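Local coordinates for protein ESSB (Geobacillus thermodenitrificans, PDB 4ANO) that is an integral membrane component of a type VII secretion system, represented here by its cytoplasmic, probably pseudokinase-like part, at residues A90-V95 with A192-W197; V148-L153 with E180-D185. All blocks are in the same frame, centred on the assembly; numbering follows the deposited sequence. Where two conformers were deposited one is given.

Interaction 1 (A90-V95 with A192-W197); sequences AAIHLV and AVLEKW
Leu194 reaches across from helix 187-207 and packs against Ala91, Ile92 and Val95 of helix 84-98, joining two helices of what is probably the C-lobe of a protein-kinase-like fold. The two short segments run nearly antiparallel, at 159°, with their axes 10.1 Å apart, and the join between them is made by aliphatic side chains. Leu194 carries most of it. Its CG lies anti to the carbonyl carbon and CD1 anti to CA (chi2 168°), which sends CD1 out toward the other helix. There CD1 meets Val95 CG2 at 3.7 Å, crossing that side chain obliquely, and rests more lightly on Ala91, with CB at 4.3 Å from Leu194 CD1.

Ile92 comes the other way. The side chains of Ile92 and Leu194 pass each other pointing opposite ways, which brings Ile92 CG1 to 3.7 Å from Leu194 CB. Ile92 also touches Leu191 and Val198, just before and just after 192-197. From a third helix, 141-155, Val152 packs on both Ala91 and Leu194.

The outer side is different. Glu195 is exposed and does not start out pointing at helix 84-98, but its side chain bends at chi2 (82°) and the carboxylate ends up near the tip of Ile92. The two side chains cross at about a right angle, a charged group against an apolar one, and Ile92 CD1 stands 3.7 Å from Glu195 OE2.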
loop_
_atom_site.group_PDB
_atom_site.type_symbol
_atom_site.label_atom_id
_atom_site.label_comp_id
_atom_site.label_asym_id
_atom_site.label_seq_id
_atom_site.Cartn_x
_atom_site.Cartn_y
_atom_site.Cartn_z
ATOM N N ALA A 90 -7.573 9.999 1.573
ATOM C CA ALA A 90 -6.326 9.268 1.578
ATOM C C ALA A 90 -6.317 8.076 0.629
ATOM O O ALA A 90 -5.295 7.810 -0.069
ATOM C CB ALA A 90 -5.931 8.829 3.009
ATOM N N ALA A 91 -7.446 7.384 0.591
ATOM C CA ALA A 91 -7.622 6.187 -0.223
ATOM C C ALA A 91 -7.671 6.583 -1.696
ATOM O O ALA A 91 -7.081 5.924 -2.543
ATOM C CB ALA A 91 -8.878 5.446 0.171
ATOM N N ILE A 92 -8.326 7.708 -1.990
ATOM C CA ILE A 92 -8.271 8.254 -3.358
ATOM C C ILE A 92 -6.866 8.587 -3.874
ATOM O O ILE A 92 -6.505 8.195 -5.002
ATOM C CB ILE A 92 -9.286 9.453 -3.501
ATOM C CG1 ILE A 92 -10.731 8.944 -3.298
ATOM C CG2 ILE A 92 -9.108 10.166 -4.821
ATOM C CD1 ILE A 92 -11.815 10.070 -3.270
ATOM N N HIS A 93 -6.065 9.253 -3.070
ATOM C CA HIS A 93 -4.683 9.491 -3.425
ATOM C C HIS A 93 -3.915 8.187 -3.629
ATOM O O HIS A 93 -3.117 8.096 -4.541
ATOM C CB HIS A 93 -3.940 10.265 -2.341
ATOM C CG HIS A 93 -4.487 11.635 -2.057
ATOM N ND1 HIS A 93 -4.631 12.107 -0.772
ATOM C CD2 HIS A 93 -4.905 12.636 -2.872
ATOM C CE1 HIS A 93 -5.128 13.334 -0.797
ATOM N NE2 HIS A 93 -5.321 13.674 -2.059
ATOM N N LEU A 94 -4.134 7.191 -2.785
ATOM C CA LEU A 94 -3.523 5.861 -2.988
ATOM C C LEU A 94 -3.878 5.260 -4.333
ATOM O O LEU A 94 -3.007 4.803 -5.101
ATOM C CB LEU A 94 -3.947 4.887 -1.850
ATOM C CG LEU A 94 -3.389 3.460 -2.044
ATOM C CD1 LEU A 94 -1.883 3.382 -1.986
ATOM C CD2 LEU A 94 -3.947 2.561 -0.888
ATOM N N VAL A 95 -5.149 5.308 -4.674
ATOM C CA VAL A 95 -5.595 4.643 -5.917
ATOM C C VAL A 95 -5.019 5.441 -7.088
ATOM O O VAL A 95 -4.516 4.867 -8.015
ATOM C CB VAL A 95 -7.156 4.575 -6.003
ATOM C CG1 VAL A 95 -7.599 4.040 -7.358
ATOM C CG2 VAL A 95 -7.700 3.719 -4.857
ATOM N N ALA A 192 -13.858 5.641 -9.337
ATOM C CA ALA A 192 -15.258 6.161 -9.441
ATOM C C ALA A 192 -16.142 5.905 -8.223
ATOM O O ALA A 192 -16.941 6.807 -7.832
ATOM C CB ALA A 192 -15.927 5.600 -10.667
ATOM N N VAL A 193 -16.006 4.708 -7.624
ATOM C CA VAL A 193 -16.822 4.281 -6.471
ATOM C C VAL A 193 -16.421 5.173 -5.283
ATOM O O VAL A 193 -17.280 5.816 -4.633
ATOM C CB VAL A 193 -16.630 2.763 -6.088
ATOM C CG1 VAL A 193 -17.154 2.488 -4.688
ATOM C CG2 VAL A 193 -17.312 1.779 -7.190
ATOM N N LEU A 194 -15.116 5.279 -5.049
ATOM C CA LEU A 194 -14.612 6.197 -4.031
ATOM C C LEU A 194 -15.082 7.636 -4.234
ATOM O O LEU A 194 -15.366 8.325 -3.228
ATOM C CB LEU A 194 -13.098 6.173 -3.900
ATOM C CG LEU A 194 -12.501 4.890 -3.351
ATOM C CD1 LEU A 194 -11.012 4.891 -3.549
ATOM C CD2 LEU A 194 -12.812 4.812 -1.821
ATOM N N GLU A 195 -15.156 8.095 -5.487
ATOM C CA GLU A 195 -15.487 9.490 -5.697
ATOM C C GLU A 195 -16.918 9.765 -5.309
ATOM O O GLU A 195 -17.218 10.790 -4.699
ATOM C CB GLU A 195 -15.253 9.931 -7.117
ATOM C CG GLU A 195 -14.843 11.408 -7.121
ATOM C CD GLU A 195 -13.374 11.567 -6.815
ATOM O OE1 GLU A 195 -12.576 10.913 -7.512
ATOM O OE2 GLU A 195 -13.020 12.338 -5.906
ATOM N N LYS A 196 -17.827 8.852 -5.647
ATOM C CA LYS A 196 -19.219 9.033 -5.220
ATOM C C LYS A 196 -19.322 8.954 -3.691
ATOM O O LYS A 196 -20.134 9.682 -3.058
ATOM C CB LYS A 196 -20.162 8.024 -5.901
ATOM C CG LYS A 196 -21.640 8.373 -5.756
ATOM C CD LYS A 196 -22.551 7.223 -6.208
ATOM C CE LYS A 196 -23.120 6.415 -5.034
ATOM N NZ LYS A 196 -22.044 5.622 -4.355
ATOM N N TRP A 197 -18.500 8.091 -3.094
ATOM C CA TRP A 197 -18.459 7.976 -1.618
ATOM C C TRP A 197 -17.940 9.230 -0.920
ATOM O O TRP A 197 -18.523 9.643 0.084
ATOM C CB TRP A 197 -17.620 6.792 -1.203
ATOM C CG TRP A 197 -17.770 6.416 0.275
ATOM C CD1 TRP A 197 -18.678 6.884 1.207
ATOM C CD2 TRP A 197 -17.038 5.400 0.915
ATOM N NE1 TRP A 197 -18.484 6.253 2.414
ATOM C CE2 TRP A 197 -17.474 5.336 2.253
ATOM C CE3 TRP A 197 -16.001 4.564 0.503
ATOM C CZ2 TRP A 197 -16.931 4.445 3.160
ATOM C CZ3 TRP A 197 -15.464 3.698 1.395
ATOM C CH2 TRP A 197 -15.921 3.621 2.700
#

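Interaction 2 (V148-L153 with E180-D185); sequences VKATVL and ELWQAD
Lys149 stretches from helix 141-155 to the end of helix 176-183, where its ammonium donates to two backbone carbonyls. The chain is extended beyond CG, which carries NZ the full distance. The bond from Lys149 NZ to Ala184 O is 2.7 Å and lies in the carbonyl plane, with a C=O...N angle of 157°. The one from Lys149 NZ to Trp182 O is 2.9 Å, and here the donor stands above the carbonyl plane, 47° out of it. Ala184 is the first residue to leave helical geometry, and its own N bonds back to Leu181 O. A buried amine is thus held by acceptors at the helix terminus, whose partial negative charge would probably favour the charged form.

The indole of Trp182 lies against the aliphatic part of Lys149, its CZ3 3.4 Å from Lys149 CB, and CE3 lies near CD; the indole also stacks with His169. Leu153 CD1 sits 3.0 Å above the indole plane, offset toward the rim, and its nearest ring atom is NE1. Leu153 and Leu181 run by one another with opposite headings, Leu153 CD2 and Leu181 CD1 being in unusually tight contact at 3.3 Å.

Two packed helices are bridged here by a buried lysine of one that hydrogen-bonds to carbonyls at the C-terminal end of the other, within the helical lobe of a probably kinase-like fold.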
loop_
_atom_site.group_PDB
_atom_site.type_symbol
_atom_site.label_atom_id
_atom_site.label_comp_id
_atom_site.label_asym_id
_atom_site.label_seq_id
_atom_site.Cartn_x
_atom_site.Cartn_y
_atom_site.Cartn_z
ATOM N N VAL A 148 -5.188 -3.348 -3.497
ATOM C CA VAL A 148 -5.692 -1.994 -3.339
ATOM C C VAL A 148 -7.100 -1.950 -2.716
ATOM O O VAL A 148 -7.362 -1.174 -1.796
ATOM C CB VAL A 148 -5.687 -1.215 -4.716
ATOM C CG1 VAL A 148 -6.505 0.111 -4.645
ATOM C CG2 VAL A 148 -4.220 -0.836 -5.166
ATOM N N LYS A 149 -7.989 -2.851 -3.190
ATOM C CA LYS A 149 -9.376 -2.905 -2.677
ATOM C C LYS A 149 -9.324 -3.239 -1.164
ATOM O O LYS A 149 -9.995 -2.571 -0.344
ATOM C CB LYS A 149 -10.172 -3.965 -3.434
ATOM C CG LYS A 149 -10.604 -3.504 -4.863
ATOM C CD LYS A 149 -11.172 -4.747 -5.624
ATOM C CE LYS A 149 -11.852 -4.379 -6.948
ATOM N NZ LYS A 149 -12.186 -5.642 -7.721
ATOM N N ALA A 150 -8.492 -4.227 -0.812
ATOM C CA ALA A 150 -8.431 -4.661 0.581
ATOM C C ALA A 150 -7.855 -3.534 1.433
ATOM O O ALA A 150 -8.275 -3.328 2.581
ATOM C CB ALA A 150 -7.661 -5.920 0.745
ATOM N N THR A 151 -6.790 -2.895 0.920
ATOM C CA THR A 151 -6.117 -1.780 1.663
ATOM C C THR A 151 -7.051 -0.576 1.859
ATOM O O THR A 151 -7.186 0.022 2.954
ATOM C CB THR A 151 -4.825 -1.351 0.990
ATOM O OG1 THR A 151 -3.975 -2.507 0.969
ATOM C CG2 THR A 151 -4.199 -0.197 1.792
ATOM N N VAL A 152 -7.758 -0.217 0.803
ATOM C CA VAL A 152 -8.726 0.871 0.904
ATOM C C VAL A 152 -9.874 0.511 1.870
ATOM O O VAL A 152 -10.241 1.387 2.704
ATOM C CB VAL A 152 -9.311 1.077 -0.519
ATOM C CG1 VAL A 152 -10.625 1.932 -0.475
ATOM C CG2 VAL A 152 -8.255 1.770 -1.388
ATOM N N LEU A 153 -10.393 -0.718 1.807
ATOM C CA LEU A 153 -11.431 -1.134 2.800
ATOM C C LEU A 153 -10.891 -1.140 4.208
ATOM O O LEU A 153 -11.539 -0.710 5.177
ATOM C CB LEU A 153 -12.036 -2.491 2.470
ATOM C CG LEU A 153 -12.908 -2.378 1.212
ATOM C CD1 LEU A 153 -13.299 -3.725 0.623
ATOM C CD2 LEU A 153 -14.064 -1.516 1.430
ATOM N N GLU A 180 -19.703 -2.345 -3.730
ATOM C CA GLU A 180 -19.388 -1.612 -4.928
ATOM C C GLU A 180 -17.895 -1.637 -5.185
ATOM O O GLU A 180 -17.445 -1.813 -6.326
ATOM C CB GLU A 180 -19.824 -0.173 -4.766
ATOM C CG GLU A 180 -21.283 0.033 -5.131
ATOM C CD GLU A 180 -21.649 1.503 -5.259
ATOM O OE1 GLU A 180 -21.156 2.157 -6.213
ATOM O OE2 GLU A 180 -22.441 1.985 -4.423
ATOM N N LEU A 181 -17.106 -1.433 -4.130
ATOM C CA LEU A 181 -15.641 -1.502 -4.292
ATOM C C LEU A 181 -15.117 -2.872 -4.740
ATOM O O LEU A 181 -14.398 -2.923 -5.741
ATOM C CB LEU A 181 -14.912 -1.012 -3.052
ATOM C CG LEU A 181 -14.864 0.457 -2.643
ATOM C CD1 LEU A 181 -14.622 0.453 -1.180
ATOM C CD2 LEU A 181 -13.704 1.174 -3.281
ATOM N N TRP A 182 -15.481 -3.980 -4.070
ATOM C CA TRP A 182 -15.093 -5.333 -4.571
ATOM C C TRP A 182 -15.530 -5.634 -5.985
ATOM O O TRP A 182 -14.802 -6.332 -6.741
ATOM C CB TRP A 182 -15.630 -6.457 -3.685
ATOM C CG TRP A 182 -14.900 -6.572 -2.492
ATOM C CD1 TRP A 182 -15.376 -6.449 -1.229
ATOM C CD2 TRP A 182 -13.496 -6.814 -2.383
ATOM N NE1 TRP A 182 -14.357 -6.607 -0.324
ATOM C CE2 TRP A 182 -13.186 -6.817 -1.007
ATOM C CE3 TRP A 182 -12.460 -6.986 -3.314
ATOM C CZ2 TRP A 182 -11.889 -7.016 -0.542
ATOM C CZ3 TRP A 182 -11.176 -7.186 -2.845
ATOM C CH2 TRP A 182 -10.902 -7.208 -1.474
ATOM N N GLN A 183 -16.730 -5.142 -6.317
ATOM C CA GLN A 183 -17.329 -5.313 -7.633
ATOM C C GLN A 183 -16.500 -4.696 -8.750
ATOM O O GLN A 183 -16.479 -5.213 -9.865
ATOM C CB GLN A 183 -18.732 -4.701 -7.661
ATOM C CG GLN A 183 -19.818 -5.580 -7.147
ATOM C CD GLN A 183 -21.160 -4.962 -7.402
ATOM O OE1 GLN A 183 -21.459 -4.554 -8.523
ATOM N NE2 GLN A 183 -21.962 -4.858 -6.366
ATOM N N ALA A 184 -15.823 -3.594 -8.438
ATOM C CA ALA A 184 -15.211 -2.736 -9.454
ATOM C C ALA A 184 -14.174 -3.527 -10.294
ATOM O O ALA A 184 -13.412 -4.312 -9.762
ATOM C CB ALA A 184 -14.644 -1.437 -8.797
ATOM N N ASP A 185 -14.154 -3.188 -11.574
ATOM C CA ASP A 185 -13.555 -3.942 -12.663
ATOM C C ASP A 185 -12.008 -3.761 -12.761
ATOM O O ASP A 185 -11.231 -4.668 -13.131
ATOM C CB ASP A 185 -14.226 -3.431 -13.961
ATOM C CG ASP A 185 -15.782 -3.087 -13.767
ATOM O OD1 ASP A 185 -16.250 -2.271 -12.860
ATOM O OD2 ASP A 185 -16.585 -3.636 -14.607
#

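Both interactions are buried and lie in the same helical part of the fold, their centres about 10 Å apart, yet they share no helix: interaction 1 joins 84-98 to 187-207, interaction 2 joins 141-155 to 176-183. Helix 187-207 follows 176-183 in the chain, and in sequence both segments of interaction 2 fall between those of interaction 1. The two contacts touch through Val193 on Leu181 and Val95 on Val148. Interaction 1 is smaller, purely packing, and reaches the surface at an exposed glutamate. Interaction 2 buries nearly twice the area and adds polar bonds, which satisfy carbonyls where a helix stops.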